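Local structure of relik capsid n-terminal domain (Oryctolagus cuniculus, 2XGU) at residues Lys72-Lys76 / Glu130-Cys135; Ala77-Asp81 / Leu97-Arg103; Glu10-Val14 / Phe47-Asp51; Ile19-Leu23 / Met54-Pro60; Phe40-Ile45 / Arg125-Leu129. The protein probably assembles, as the N-terminal domain of a lentiviral capsid protein, into the shell of the viral core that encloses the genome. One frame throughout, in Å; residues are numbered along the deposited sequence.

Interaction 1 of 5, residues Lys72-Lys76 / Glu130-Cys135; sequences KIKEK and EALQEC
Lys72, Lys76 and Ile73 meet Ala131, Glu130 and Glu134, so that a small apolar patch is bordered by charge. Ala131 CB packs against Lys72 CB, 3.8 Å away, and against Ile73 CG1. From there the aliphatic part of Lys72 runs on past Glu134, its CE resting 3.6 Å from Cys135 SG. The last bond of Lys72 turns back (chi4 -50°), which swings the ammonium off the line of the chain and toward water. One water bridges it to Glu134, lying 2.8 Å from Lys72 NZ and 2.6 Å from Glu134 OE1. Lys76 makes the direct ionic contacts: its NZ lies 3.3 Å from Glu130 OE1 and 3.4 Å from Glu134 OE2. Both salt bridges are weak as hydrogen bonds, yet the ammonium lies between carboxylates one helical turn apart and would probably offset the repulsion between them. Glu130 reaches it with an extended chain, while Lys76 CE packs 3.6 Å from Glu130 CB, so the contact joins methylene packing to charge pairing. At this edge the second subunit comes close: its Glu130 forms a long, weak ion pair with Lys76 and adds a further negative charge beside Glu134. The helices 63-83 and 118-134 cross here at 131°, their local axes 9.8 Å apart. On the inner side Ile73 continues onto Tyr124 and Val128, and Leu132 turns to Ile37 and Phe40 of helix 34-43.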
# COMPACT_ATOMS: atom_id res chain seq x y z
N LYS A 72 -2.74 -3.93 -10.33
CA LYS A 72 -1.74 -3.21 -9.56
C LYS A 72 -0.67 -4.17 -9.01
O LYS A 72 0.50 -3.82 -8.99
CB LYS A 72 -2.36 -2.36 -8.45
CG LYS A 72 -3.08 -1.14 -8.99
CD LYS A 72 -3.58 -0.24 -7.90
CE LYS A 72 -4.29 0.97 -8.51
NZ LYS A 72 -3.47 1.62 -9.57
N ILE A 73 -1.08 -5.36 -8.59
CA ILE A 73 -0.13 -6.40 -8.19
C ILE A 73 0.81 -6.77 -9.34
O ILE A 73 2.03 -6.89 -9.14
CB ILE A 73 -0.86 -7.67 -7.67
CG1 ILE A 73 -1.60 -7.36 -6.36
CG2 ILE A 73 0.12 -8.82 -7.46
CD1 ILE A 73 -2.62 -8.40 -6.00
N LYS A 74 0.26 -6.90 -10.54
CA LYS A 74 1.08 -7.23 -11.71
C LYS A 74 2.07 -6.12 -12.00
O LYS A 74 3.21 -6.39 -12.37
CB LYS A 74 0.20 -7.48 -12.94
CG LYS A 74 -0.47 -8.85 -12.91
CD LYS A 74 -1.29 -9.10 -14.16
CE LYS A 74 -2.08 -10.39 -14.04
NZ LYS A 74 -2.95 -10.62 -15.23
N GLU A 75 1.64 -4.88 -11.82
CA GLU A 75 2.52 -3.74 -12.05
C GLU A 75 3.70 -3.76 -11.09
O GLU A 75 4.83 -3.48 -11.48
CB GLU A 75 1.75 -2.41 -11.94
CG GLU A 75 0.68 -2.22 -13.00
CD GLU A 75 -0.19 -1.00 -12.76
OE1 GLU A 75 0.13 -0.22 -11.83
OE2 GLU A 75 -1.19 -0.81 -13.49
N LYS A 76 3.44 -4.10 -9.83
CA LYS A 76 4.50 -4.24 -8.83
C LYS A 76 5.46 -5.36 -9.18
O LYS A 76 6.68 -5.24 -8.99
CB LYS A 76 3.91 -4.52 -7.45
CG LYS A 76 3.05 -3.40 -6.89
CD LYS A 76 2.52 -3.78 -5.51
CE LYS A 76 1.46 -2.82 -5.01
NZ LYS A 76 1.96 -1.41 -4.99
N GLU A 130 -1.01 -3.01 -0.51
CA GLU A 130 -0.78 -1.76 -1.23
C GLU A 130 -1.75 -1.65 -2.41
O GLU A 130 -2.31 -0.59 -2.65
CB GLU A 130 0.67 -1.66 -1.70
CG GLU A 130 1.60 -1.48 -0.51
CD GLU A 130 3.06 -1.50 -0.88
OE1 GLU A 130 3.37 -1.85 -2.03
OE2 GLU A 130 3.89 -1.15 -0.02
N ALA A 131 -1.95 -2.74 -3.15
CA ALA A 131 -2.84 -2.72 -4.30
C ALA A 131 -4.28 -2.42 -3.89
O ALA A 131 -4.95 -1.59 -4.51
CB ALA A 131 -2.76 -4.04 -5.05
N LEU A 132 -4.74 -3.09 -2.84
CA LEU A 132 -6.08 -2.80 -2.31
C LEU A 132 -6.23 -1.34 -1.89
O LEU A 132 -7.20 -0.67 -2.24
CB LEU A 132 -6.40 -3.73 -1.14
CG LEU A 132 -6.63 -5.19 -1.51
CD1 LEU A 132 -6.52 -6.08 -0.28
CD2 LEU A 132 -8.01 -5.31 -2.14
N GLN A 133 -5.25 -0.86 -1.13
CA GLN A 133 -5.28 0.51 -0.63
C GLN A 133 -5.36 1.52 -1.77
O GLN A 133 -6.07 2.53 -1.67
CB GLN A 133 -4.02 0.76 0.20
CG GLN A 133 -4.17 1.54 1.50
CD GLN A 133 -5.11 0.90 2.52
OE1 GLN A 133 -6.26 1.29 2.61
NE2 GLN A 133 -4.61 -0.06 3.30
N GLU A 134 -4.64 1.25 -2.85
CA GLU A 134 -4.60 2.15 -4.00
C GLU A 134 -5.90 2.11 -4.83
O GLU A 134 -6.12 2.97 -5.68
CB GLU A 134 -3.35 1.88 -4.87
CG GLU A 134 -2.05 2.19 -4.12
CD GLU A 134 -0.81 1.46 -4.65
OE1 GLU A 134 -0.82 1.02 -5.82
OE2 GLU A 134 0.18 1.33 -3.89
N CYS A 135 -6.75 1.13 -4.55
CA CYS A 135 -8.05 1.01 -5.23
C CYS A 135 -9.20 1.31 -4.26
O CYS A 135 -10.35 0.99 -4.54
CB CYS A 135 -8.23 -0.39 -5.80
SG CYS A 135 -7.04 -0.85 -7.06
O HOH W 1 -1.37 2.54 -7.90
O HOH W 2 4.49 -1.45 -4.78

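Interaction 2 of 5, residues Ala77-Asp81 / Leu97-Arg103; sequences AIAWD and LTSDQIR
Ser99, Trp80 and Ala77 bury the most surface, with Asp81 supplying the polar grip. Both carboxylate oxygens of Asp81 hold Ser99: Ser99 OG donates to Asp81 OD2 at 2.6 Å, and the backbone Ser99 N donates to Asp81 OD1 at 2.9 Å. OD1 uses its syn lone pair, whereas the hydroxyl meets OD2 from the syn side but 33° out of the carboxylate plane. Ser99 opens helix 99-102, whose N-cap is Thr98, with Thr98 OG1 accepting from Gln101 N; the helix start would probably stabilise the negative charge of Asp81. A water between Asp81 OD2 and Asp100 N extends the link to the next amide. The contact closes the base of the long excursion that follows helix 63-83, a region that in relatives such as HIV-1 carries the cyclophilin A-binding loop. Trp80 extends its indole away from its backbone N (chi1 179°) and along the short helix. Its NE1 gives a nearly straight 3.1 Å bond to Leu97 O, in the ring plane. Over one face Ile102 CD1 makes a CH-pi contact, 3.9 Å from the centroid of the Trp80 five-membered ring. Ala77 CB packs against Ser99 CB, 3.6 Å away.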
# COMPACT_ATOMS: atom_id res chain seq x y z
N ALA A 77 4.91 -6.46 -9.69
CA ALA A 77 5.72 -7.61 -10.05
C ALA A 77 6.62 -7.27 -11.23
O ALA A 77 7.80 -7.62 -11.25
CB ALA A 77 4.82 -8.79 -10.38
N ILE A 78 6.06 -6.58 -12.22
CA ILE A 78 6.85 -6.12 -13.38
C ILE A 78 7.99 -5.19 -12.94
O ILE A 78 9.13 -5.34 -13.38
CB ILE A 78 5.95 -5.44 -14.43
CG1 ILE A 78 4.99 -6.47 -15.02
CG2 ILE A 78 6.81 -4.81 -15.53
CD1 ILE A 78 3.96 -5.89 -15.96
N ALA A 79 7.68 -4.25 -12.06
CA ALA A 79 8.70 -3.35 -11.54
C ALA A 79 9.78 -4.12 -10.77
O ALA A 79 10.98 -3.84 -10.92
CB ALA A 79 8.06 -2.30 -10.64
N TRP A 80 9.35 -5.08 -9.96
CA TRP A 80 10.28 -5.88 -9.17
C TRP A 80 11.27 -6.60 -10.07
O TRP A 80 12.47 -6.56 -9.84
CB TRP A 80 9.52 -6.89 -8.29
CG TRP A 80 10.46 -7.74 -7.48
CD1 TRP A 80 10.92 -9.00 -7.79
CD2 TRP A 80 11.09 -7.37 -6.25
NE1 TRP A 80 11.79 -9.43 -6.82
CE2 TRP A 80 11.90 -8.46 -5.86
CE3 TRP A 80 11.03 -6.24 -5.43
CZ2 TRP A 80 12.66 -8.44 -4.68
CZ3 TRP A 80 11.78 -6.22 -4.27
CH2 TRP A 80 12.59 -7.31 -3.91
N ASP A 81 10.76 -7.27 -11.09
CA ASP A 81 11.62 -8.10 -11.94
C ASP A 81 12.62 -7.26 -12.74
O ASP A 81 13.74 -7.70 -13.02
CB ASP A 81 10.76 -8.98 -12.85
CG ASP A 81 10.05 -10.10 -12.09
OD1 ASP A 81 10.53 -10.50 -11.00
OD2 ASP A 81 9.01 -10.59 -12.59
N LEU A 97 14.42 -13.63 -4.64
CA LEU A 97 13.41 -14.33 -5.40
C LEU A 97 12.83 -13.54 -6.57
O LEU A 97 12.93 -12.31 -6.61
CB LEU A 97 12.29 -14.78 -4.47
CG LEU A 97 12.76 -15.73 -3.36
CD1 LEU A 97 11.72 -15.85 -2.27
CD2 LEU A 97 13.10 -17.10 -3.93
N THR A 98 12.28 -14.26 -7.55
CA THR A 98 11.57 -13.62 -8.65
C THR A 98 10.18 -13.21 -8.19
O THR A 98 9.68 -13.68 -7.16
CB THR A 98 11.38 -14.57 -9.84
OG1 THR A 98 10.48 -15.62 -9.46
CG2 THR A 98 12.72 -15.18 -10.29
N SER A 99 9.52 -12.35 -8.96
CA SER A 99 8.17 -11.98 -8.59
C SER A 99 7.23 -13.18 -8.61
O SER A 99 6.32 -13.25 -7.78
CB SER A 99 7.61 -10.83 -9.45
OG SER A 99 7.31 -11.25 -10.77
N ASP A 100 7.45 -14.13 -9.52
CA ASP A 100 6.58 -15.31 -9.57
C ASP A 100 6.68 -16.06 -8.25
O ASP A 100 5.66 -16.46 -7.67
CB ASP A 100 6.97 -16.24 -10.73
CG ASP A 100 6.30 -15.86 -12.05
OD1 ASP A 100 5.39 -15.02 -12.07
OD2 ASP A 100 6.71 -16.44 -13.09
N GLN A 101 7.90 -16.22 -7.75
CA GLN A 101 8.12 -16.89 -6.48
C GLN A 101 7.51 -16.12 -5.31
O GLN A 101 6.90 -16.70 -4.41
CB GLN A 101 9.63 -17.09 -6.24
CG GLN A 101 10.26 -18.11 -7.20
CD GLN A 101 11.76 -18.24 -7.03
OE1 GLN A 101 12.28 -19.33 -6.82
NE2 GLN A 101 12.46 -17.12 -7.12
N ILE A 102 7.67 -14.80 -5.32
CA ILE A 102 7.08 -13.97 -4.27
C ILE A 102 5.56 -14.11 -4.25
O ILE A 102 4.95 -14.19 -3.18
CB ILE A 102 7.55 -12.50 -4.41
CG1 ILE A 102 9.03 -12.39 -4.06
CG2 ILE A 102 6.72 -11.56 -3.54
CD1 ILE A 102 9.70 -11.16 -4.64
N ARG A 103 4.94 -14.20 -5.44
CA ARG A 103 3.49 -14.35 -5.58
C ARG A 103 2.98 -15.78 -5.36
O ARG A 103 1.78 -16.04 -5.47
CB ARG A 103 3.06 -13.88 -6.98
CG ARG A 103 3.29 -12.39 -7.27
CD ARG A 103 3.15 -12.08 -8.77
NE ARG A 103 1.78 -12.21 -9.23
CZ ARG A 103 1.41 -12.15 -10.51
NH1 ARG A 103 2.32 -11.96 -11.46
NH2 ARG A 103 0.13 -12.27 -10.83
O HOH W 3 8.98 -13.69 -12.11

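Interaction 3 of 5, residues Glu10-Val14 / Phe47-Asp51; sequences EYEPV and FTSVD
Tyr11 and Asp51 point at each other because of their first torsions: Tyr11 CG lies opposite its own backbone N (chi1 172°), throwing the ring toward the helix start, and Asp51 CG lies beside its N (chi1 -65°). The phenol and carboxylate come from opposite directions with their planes nearly coplanar, 5° apart. Tyr11 OH donates to Asp51 OD1 at 2.6 Å, from the syn side, while Asp51 OD2 sits at the ring edge, 3.5 Å from Tyr11 CE1. A methyl group, Thr48 CG2, packs 3.8 Å from the same CE1. Further along, Val14 CG2 reaches Phe47 CZ at 3.7 Å and also touches Asp51 CB. A water joins the two segments again, accepting from Val14 N and donating to Asp51 OD1. Thr48 and Asp51 form a capping box at the start of helix 49-57: Asp51 N donates to Thr48 OG1, and Thr48 N to Asp51 OD2 at 2.9 Å, from above the carboxylate plane. Strand 8-11 belongs to the N-terminal beta-hairpin, and Pro1, ahead of the hairpin's first strand, packs on Val14, Phe47 and Asp51, consistent with the mature capsid fold, where an N-terminal proline tucks against a buried aspartate. Asp51 thus serves helix cap and hairpin at once: phenol, water and amide give its two oxygens three donors, which would probably favour the charged form and fix its orientation.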
# COMPACT_ATOMS: atom_id res chain seq x y z
N GLU A 10 4.20 -24.04 12.84
CA GLU A 10 3.45 -25.04 12.10
C GLU A 10 2.63 -24.37 11.01
O GLU A 10 2.24 -23.21 11.13
CB GLU A 10 2.50 -25.80 13.03
CG GLU A 10 3.18 -26.51 14.20
CD GLU A 10 3.93 -27.76 13.78
OE1 GLU A 10 4.07 -27.99 12.56
OE2 GLU A 10 4.36 -28.52 14.67
N TYR A 11 2.36 -25.08 9.92
CA TYR A 11 1.51 -24.54 8.88
C TYR A 11 0.16 -25.25 8.88
O TYR A 11 0.09 -26.47 9.04
CB TYR A 11 2.14 -24.71 7.49
CG TYR A 11 1.18 -24.34 6.39
CD1 TYR A 11 0.91 -23.01 6.11
CD2 TYR A 11 0.52 -25.32 5.63
CE1 TYR A 11 0.03 -22.64 5.11
CE2 TYR A 11 -0.38 -24.95 4.62
CZ TYR A 11 -0.61 -23.61 4.37
OH TYR A 11 -1.50 -23.19 3.39
N GLU A 12 -0.90 -24.48 8.68
CA GLU A 12 -2.21 -25.04 8.37
C GLU A 12 -2.89 -24.21 7.28
O GLU A 12 -2.73 -23.00 7.21
CB GLU A 12 -3.10 -25.09 9.61
CG GLU A 12 -2.54 -25.92 10.77
CD GLU A 12 -2.45 -27.40 10.45
OE1 GLU A 12 -1.80 -28.14 11.23
OE2 GLU A 12 -3.02 -27.84 9.42
N PRO A 13 -3.64 -24.87 6.39
CA PRO A 13 -4.33 -24.05 5.38
C PRO A 13 -5.41 -23.17 6.00
O PRO A 13 -5.81 -23.38 7.15
CB PRO A 13 -4.96 -25.10 4.46
CG PRO A 13 -5.09 -26.32 5.30
CD PRO A 13 -3.93 -26.30 6.25
N VAL A 14 -5.89 -22.19 5.23
CA VAL A 14 -6.97 -21.35 5.71
C VAL A 14 -8.18 -22.24 5.98
O VAL A 14 -8.52 -23.09 5.16
CB VAL A 14 -7.32 -20.23 4.72
CG1 VAL A 14 -8.48 -19.40 5.25
CG2 VAL A 14 -6.10 -19.33 4.46
N PHE A 47 0.05 -15.22 6.74
CA PHE A 47 -0.38 -16.01 5.57
C PHE A 47 0.80 -16.27 4.64
O PHE A 47 1.65 -15.40 4.45
CB PHE A 47 -1.46 -15.27 4.77
CG PHE A 47 -2.87 -15.53 5.23
CD1 PHE A 47 -3.15 -15.87 6.54
CD2 PHE A 47 -3.92 -15.41 4.32
CE1 PHE A 47 -4.48 -16.10 6.94
CE2 PHE A 47 -5.23 -15.64 4.72
CZ PHE A 47 -5.50 -15.99 6.02
N THR A 48 0.82 -17.44 4.00
CA THR A 48 1.75 -17.64 2.89
C THR A 48 1.16 -17.03 1.62
O THR A 48 -0.00 -16.61 1.59
CB THR A 48 2.00 -19.13 2.63
OG1 THR A 48 0.82 -19.70 2.03
CG2 THR A 48 2.33 -19.86 3.91
N SER A 49 1.96 -16.96 0.56
CA SER A 49 1.45 -16.44 -0.70
C SER A 49 0.33 -17.34 -1.25
O SER A 49 -0.63 -16.85 -1.86
CB SER A 49 2.60 -16.27 -1.70
OG SER A 49 3.58 -15.39 -1.14
N VAL A 50 0.45 -18.64 -1.02
CA VAL A 50 -0.61 -19.57 -1.43
C VAL A 50 -1.93 -19.30 -0.68
O VAL A 50 -3.01 -19.31 -1.28
CB VAL A 50 -0.17 -21.04 -1.26
CG1 VAL A 50 -1.35 -21.98 -1.49
CG2 VAL A 50 0.98 -21.36 -2.23
N ASP A 51 -1.84 -19.06 0.63
CA ASP A 51 -3.00 -18.68 1.43
C ASP A 51 -3.66 -17.40 0.88
O ASP A 51 -4.88 -17.30 0.82
CB ASP A 51 -2.58 -18.39 2.87
CG ASP A 51 -2.06 -19.61 3.61
OD1 ASP A 51 -2.43 -20.75 3.29
OD2 ASP A 51 -1.26 -19.43 4.57
O HOH W 4 -4.91 -21.91 2.58

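Interaction 4 of 5, residues Ile19-Leu23 / Met54-Pro60; sequences IAAWL and MLLNVTP
Ile19, Leu55 and Trp22 form the apolar centre, where helix 16-29 lies against residues 54-60. Leu55 CD2 lies against both Trp22 and Ile19, 3.8 Å from Trp22 CD1 and 4.0 Å from Ile19 CG1, while the other Leu55 methyl, CD1, stands over one face of the indole near the rim. Ile19 spreads outward in two directions: its CD1 meets Met54 CE at 3.7 Å, and its branch CG2 touches Val58 CG2. The thioether chain of Met54 is bent at chi2 and chi3, which curls its terminal methyl back onto the isoleucine. One turn on, Leu23 CD2 lies 3.8 Å from Pro60 CD and against the carbonyl of Val58, covering Val58-Pro60. Phe40, Thr36 and Tyr39 of helix 34-43 also pack on Trp22, so the tryptophan is enclosed in the helical core. The polar edge is a triangle of three atoms. Trp22 NE1 donates to Thr59 OG1 at 3.0 Å, the hydroxyl standing 19° out of the ring plane, and only weakly to Leu55 O. Thr59 OG1 in turn donates to Leu55 O at 2.7 Å, tying Thr59 back to a carbonyl four residues earlier. The threonine hydroxyl thus accepts from the buried indole N-H and gives its own proton to the Leu55 carbonyl, which restricts the rotation of both groups.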
# COMPACT_ATOMS: atom_id res chain seq x y z
N ILE A 19 -12.68 -18.62 5.57
CA ILE A 19 -13.09 -18.41 4.19
C ILE A 19 -14.51 -17.86 4.17
O ILE A 19 -14.78 -16.84 3.51
CB ILE A 19 -12.99 -19.71 3.38
CG1 ILE A 19 -11.53 -20.12 3.24
CG2 ILE A 19 -13.66 -19.54 2.01
CD1 ILE A 19 -11.33 -21.51 2.67
N ALA A 20 -15.40 -18.49 4.92
CA ALA A 20 -16.80 -18.06 4.96
C ALA A 20 -16.93 -16.64 5.50
O ALA A 20 -17.71 -15.85 4.98
CB ALA A 20 -17.65 -19.02 5.77
N ALA A 21 -16.15 -16.32 6.54
CA ALA A 21 -16.21 -15.00 7.15
C ALA A 21 -15.68 -13.89 6.23
O ALA A 21 -16.27 -12.80 6.15
CB ALA A 21 -15.45 -15.01 8.48
N TRP A 22 -14.58 -14.17 5.54
CA TRP A 22 -14.03 -13.25 4.55
C TRP A 22 -15.04 -13.00 3.43
O TRP A 22 -15.27 -11.86 3.03
CB TRP A 22 -12.74 -13.82 3.97
CG TRP A 22 -12.27 -13.13 2.71
CD1 TRP A 22 -12.21 -13.68 1.46
CD2 TRP A 22 -11.84 -11.77 2.57
NE1 TRP A 22 -11.75 -12.77 0.56
CE2 TRP A 22 -11.51 -11.58 1.20
CE3 TRP A 22 -11.66 -10.70 3.46
CZ2 TRP A 22 -11.04 -10.36 0.70
CZ3 TRP A 22 -11.19 -9.48 2.95
CH2 TRP A 22 -10.89 -9.33 1.59
N LEU A 23 -15.65 -14.07 2.94
CA LEU A 23 -16.63 -13.92 1.87
C LEU A 23 -17.84 -13.08 2.29
O LEU A 23 -18.32 -12.25 1.50
CB LEU A 23 -17.08 -15.29 1.33
CG LEU A 23 -15.95 -16.05 0.63
CD1 LEU A 23 -16.44 -17.42 0.15
CD2 LEU A 23 -15.38 -15.25 -0.54
N MET A 54 -5.43 -18.01 -2.30
CA MET A 54 -6.61 -18.81 -2.04
C MET A 54 -7.78 -17.86 -1.73
O MET A 54 -8.88 -18.00 -2.30
CB MET A 54 -6.32 -19.72 -0.84
CG MET A 54 -6.79 -21.12 -0.99
SD MET A 54 -8.57 -21.09 -1.00
CE MET A 54 -8.91 -19.95 0.32
N LEU A 55 -7.58 -16.92 -0.83
CA LEU A 55 -8.67 -16.03 -0.44
C LEU A 55 -9.07 -15.11 -1.58
O LEU A 55 -10.26 -14.83 -1.76
CB LEU A 55 -8.33 -15.22 0.81
CG LEU A 55 -8.56 -15.90 2.16
CD1 LEU A 55 -8.45 -14.87 3.26
CD2 LEU A 55 -9.90 -16.58 2.22
N LEU A 56 -8.09 -14.63 -2.35
CA LEU A 56 -8.40 -13.78 -3.50
C LEU A 56 -9.22 -14.57 -4.52
O LEU A 56 -10.22 -14.08 -5.05
CB LEU A 56 -7.12 -13.25 -4.16
CG LEU A 56 -6.27 -12.24 -3.38
CD1 LEU A 56 -5.03 -11.88 -4.17
CD2 LEU A 56 -7.08 -11.00 -3.05
N ASN A 57 -8.79 -15.80 -4.79
CA ASN A 57 -9.38 -16.60 -5.86
C ASN A 57 -10.79 -17.09 -5.56
O ASN A 57 -11.57 -17.32 -6.48
CB ASN A 57 -8.48 -17.79 -6.18
CG ASN A 57 -7.20 -17.38 -6.89
OD1 ASN A 57 -6.27 -18.18 -7.02
ND2 ASN A 57 -7.16 -16.15 -7.38
N VAL A 58 -11.13 -17.25 -4.28
CA VAL A 58 -12.47 -17.73 -3.94
C VAL A 58 -13.48 -16.60 -3.83
O VAL A 58 -14.67 -16.83 -3.67
CB VAL A 58 -12.50 -18.57 -2.63
CG1 VAL A 58 -11.60 -19.78 -2.75
CG2 VAL A 58 -12.14 -17.69 -1.44
N THR A 59 -13.01 -15.36 -3.95
CA THR A 59 -13.91 -14.23 -3.88
C THR A 59 -14.70 -14.07 -5.18
O THR A 59 -14.10 -13.86 -6.24
CB THR A 59 -13.15 -12.95 -3.55
OG1 THR A 59 -12.35 -13.16 -2.37
CG2 THR A 59 -14.11 -11.79 -3.31
N PRO A 60 -16.04 -14.19 -5.13
CA PRO A 60 -16.87 -14.05 -6.33
C PRO A 60 -17.26 -12.60 -6.55
O PRO A 60 -17.20 -11.79 -5.62
CB PRO A 60 -18.11 -14.86 -5.98
CG PRO A 60 -18.27 -14.62 -4.52
CD PRO A 60 -16.86 -14.56 -3.95

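Interaction 5 of 5, residues Phe40-Ile45 / Arg125-Leu129; sequences FGVISI and RTWVL
Gly41 and Leu129 bring the two backbones to 6.8 Å between CA atoms, and a turn further on Ser44 faces Arg125 with the pairs running in opposite order along the two chain segments. Leu129, whose side chain has two conformers, packs on the backbone of Gly41 in one of them. Phe40 extends away from its backbone N (chi1 -170°) and turns the CD2-CE2 side of its ring to Val128 and Leu129. Val128 CG1 meets Phe40 CE2 at 3.8 Å, whereas Leu129 CD2, in that same conformer, approaches the ring edge near Phe40 CD2. The pair joins helix 34-43 to helix 118-134 in the centre of the all-helical capsid N-terminal domain; Ile52 of helix 49-57 touches Phe40, Val128 and Arg125, and the Trp22 and Phe40 rings meet with their planes steeply inclined. Arg125, stretched from CG to NE, holds the C-terminal end of helix 34-43. Its NH2 gives a nearly straight bond of 2.8 Å to Gly41 O, which lies in the guanidinium plane. Arg125 NE bonds Ser44 OG at 2.9 Å, more bent and 22° out of that plane. Ser44 OG donates on to Phe40 O at 2.7 Å, so the hydroxyl relays the arginine to a carbonyl one turn back. The strongest polar partner of the guanidinium is outside the pair: Gln136 of the second subunit accepts from NH2, and Gln133 of that subunit packs on both Arg125 and Leu129.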
# COMPACT_ATOMS: atom_id res chain seq x y z
N PHE A 40 -8.86 -7.47 5.63
CA PHE A 40 -7.86 -8.31 5.00
C PHE A 40 -6.49 -8.15 5.67
O PHE A 40 -5.76 -9.14 5.87
CB PHE A 40 -7.76 -8.01 3.49
CG PHE A 40 -6.92 -9.00 2.74
CD1 PHE A 40 -7.46 -10.21 2.34
CD2 PHE A 40 -5.59 -8.74 2.48
CE1 PHE A 40 -6.67 -11.13 1.65
CE2 PHE A 40 -4.81 -9.66 1.81
CZ PHE A 40 -5.35 -10.84 1.40
N GLY A 41 -6.12 -6.92 6.02
CA GLY A 41 -4.86 -6.69 6.71
C GLY A 41 -4.75 -7.48 8.01
O GLY A 41 -3.73 -8.08 8.30
N VAL A 42 -5.82 -7.48 8.80
CA VAL A 42 -5.86 -8.18 10.08
C VAL A 42 -5.74 -9.70 9.90
O VAL A 42 -4.93 -10.36 10.57
CB VAL A 42 -7.14 -7.81 10.88
CG1 VAL A 42 -7.28 -8.67 12.13
CG2 VAL A 42 -7.15 -6.32 11.26
N ILE A 43 -6.53 -10.27 9.00
CA ILE A 43 -6.57 -11.73 8.90
C ILE A 43 -5.34 -12.34 8.22
O ILE A 43 -5.03 -13.51 8.44
CB ILE A 43 -7.85 -12.25 8.18
CG1 ILE A 43 -7.86 -11.86 6.71
CG2 ILE A 43 -9.10 -11.78 8.92
CD1 ILE A 43 -8.98 -12.54 5.93
N SER A 44 -4.64 -11.55 7.41
CA SER A 44 -3.62 -12.13 6.53
C SER A 44 -2.23 -12.13 7.13
O SER A 44 -1.27 -12.56 6.48
CB SER A 44 -3.58 -11.38 5.21
OG SER A 44 -3.22 -10.01 5.42
N ILE A 45 -2.13 -11.67 8.37
CA ILE A 45 -0.90 -11.78 9.12
C ILE A 45 -0.46 -13.24 9.14
O ILE A 45 -1.24 -14.14 9.47
CB ILE A 45 -1.07 -11.22 10.54
CG1 ILE A 45 -1.48 -9.74 10.47
CG2 ILE A 45 0.21 -11.39 11.35
CD1 ILE A 45 -1.72 -9.11 11.82
N ARG A 125 2.25 -10.06 0.82
CA ARG A 125 1.16 -9.47 1.59
C ARG A 125 1.21 -7.95 1.48
O ARG A 125 0.17 -7.31 1.30
CB ARG A 125 1.21 -9.93 3.05
CG ARG A 125 0.21 -9.22 3.95
CD ARG A 125 0.30 -9.74 5.38
NE ARG A 125 -0.59 -8.99 6.27
CZ ARG A 125 -0.27 -7.83 6.84
NH1 ARG A 125 0.93 -7.29 6.64
NH2 ARG A 125 -1.16 -7.20 7.61
N THR A 126 2.40 -7.38 1.59
CA THR A 126 2.59 -5.95 1.40
C THR A 126 2.12 -5.48 0.02
O THR A 126 1.37 -4.51 -0.08
CB THR A 126 4.06 -5.57 1.64
OG1 THR A 126 4.35 -5.72 3.03
CG2 THR A 126 4.33 -4.14 1.20
N TRP A 127 2.51 -6.19 -1.04
CA TRP A 127 2.04 -5.85 -2.39
C TRP A 127 0.51 -5.88 -2.50
O TRP A 127 -0.09 -4.97 -3.08
CB TRP A 127 2.61 -6.83 -3.43
CG TRP A 127 4.09 -6.68 -3.70
CD1 TRP A 127 4.93 -5.77 -3.15
CD2 TRP A 127 4.88 -7.47 -4.59
NE1 TRP A 127 6.21 -5.94 -3.65
CE2 TRP A 127 6.20 -6.99 -4.53
CE3 TRP A 127 4.59 -8.55 -5.43
CZ2 TRP A 127 7.23 -7.55 -5.28
CZ3 TRP A 127 5.62 -9.11 -6.18
CH2 TRP A 127 6.92 -8.59 -6.11
N VAL A 128 -0.11 -6.92 -1.96
CA VAL A 128 -1.56 -7.06 -2.07
C VAL A 128 -2.28 -5.96 -1.30
O VAL A 128 -3.23 -5.34 -1.80
CB VAL A 128 -2.00 -8.46 -1.58
CG1 VAL A 128 -3.52 -8.59 -1.59
CG2 VAL A 128 -1.39 -9.53 -2.48
N LEU A 129 -1.82 -5.68 -0.08
CA LEU A 129 -2.43 -4.61 0.70
C LEU A 129 -2.20 -3.24 0.04
O LEU A 129 -3.11 -2.41 0.02
CB LEU A 129 -1.96 -4.67 2.17
CG LEU A 129 -2.69 -5.78 2.96
CD1 LEU A 129 -1.97 -6.19 4.24
CD2 LEU A 129 -4.14 -5.35 3.28

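Helix 118-134 carries interactions 1 and 5, whose centres are about 12 Å apart and which touch where Ile73 CD1 meets Val128 CG2; both also border the second subunit. Interaction 2 lies further along helix 63-83 from interaction 1 and packs on Trp127 of interaction 5. Interactions 3 and 4 share helix 49-57, their centres about 14 Å apart, and Phe47 and Leu55 bridge them. Interaction 4 joins interaction 5 through Trp22 with Phe40 and Leu55 with Ile43. Interaction 2 meets interaction 3 where Ile102 O accepts a probable hydrogen bond from Ser49 OG. An acetate ion, probably from the crystallisation liquor, lies about 4 Å from the Leu129 side chain.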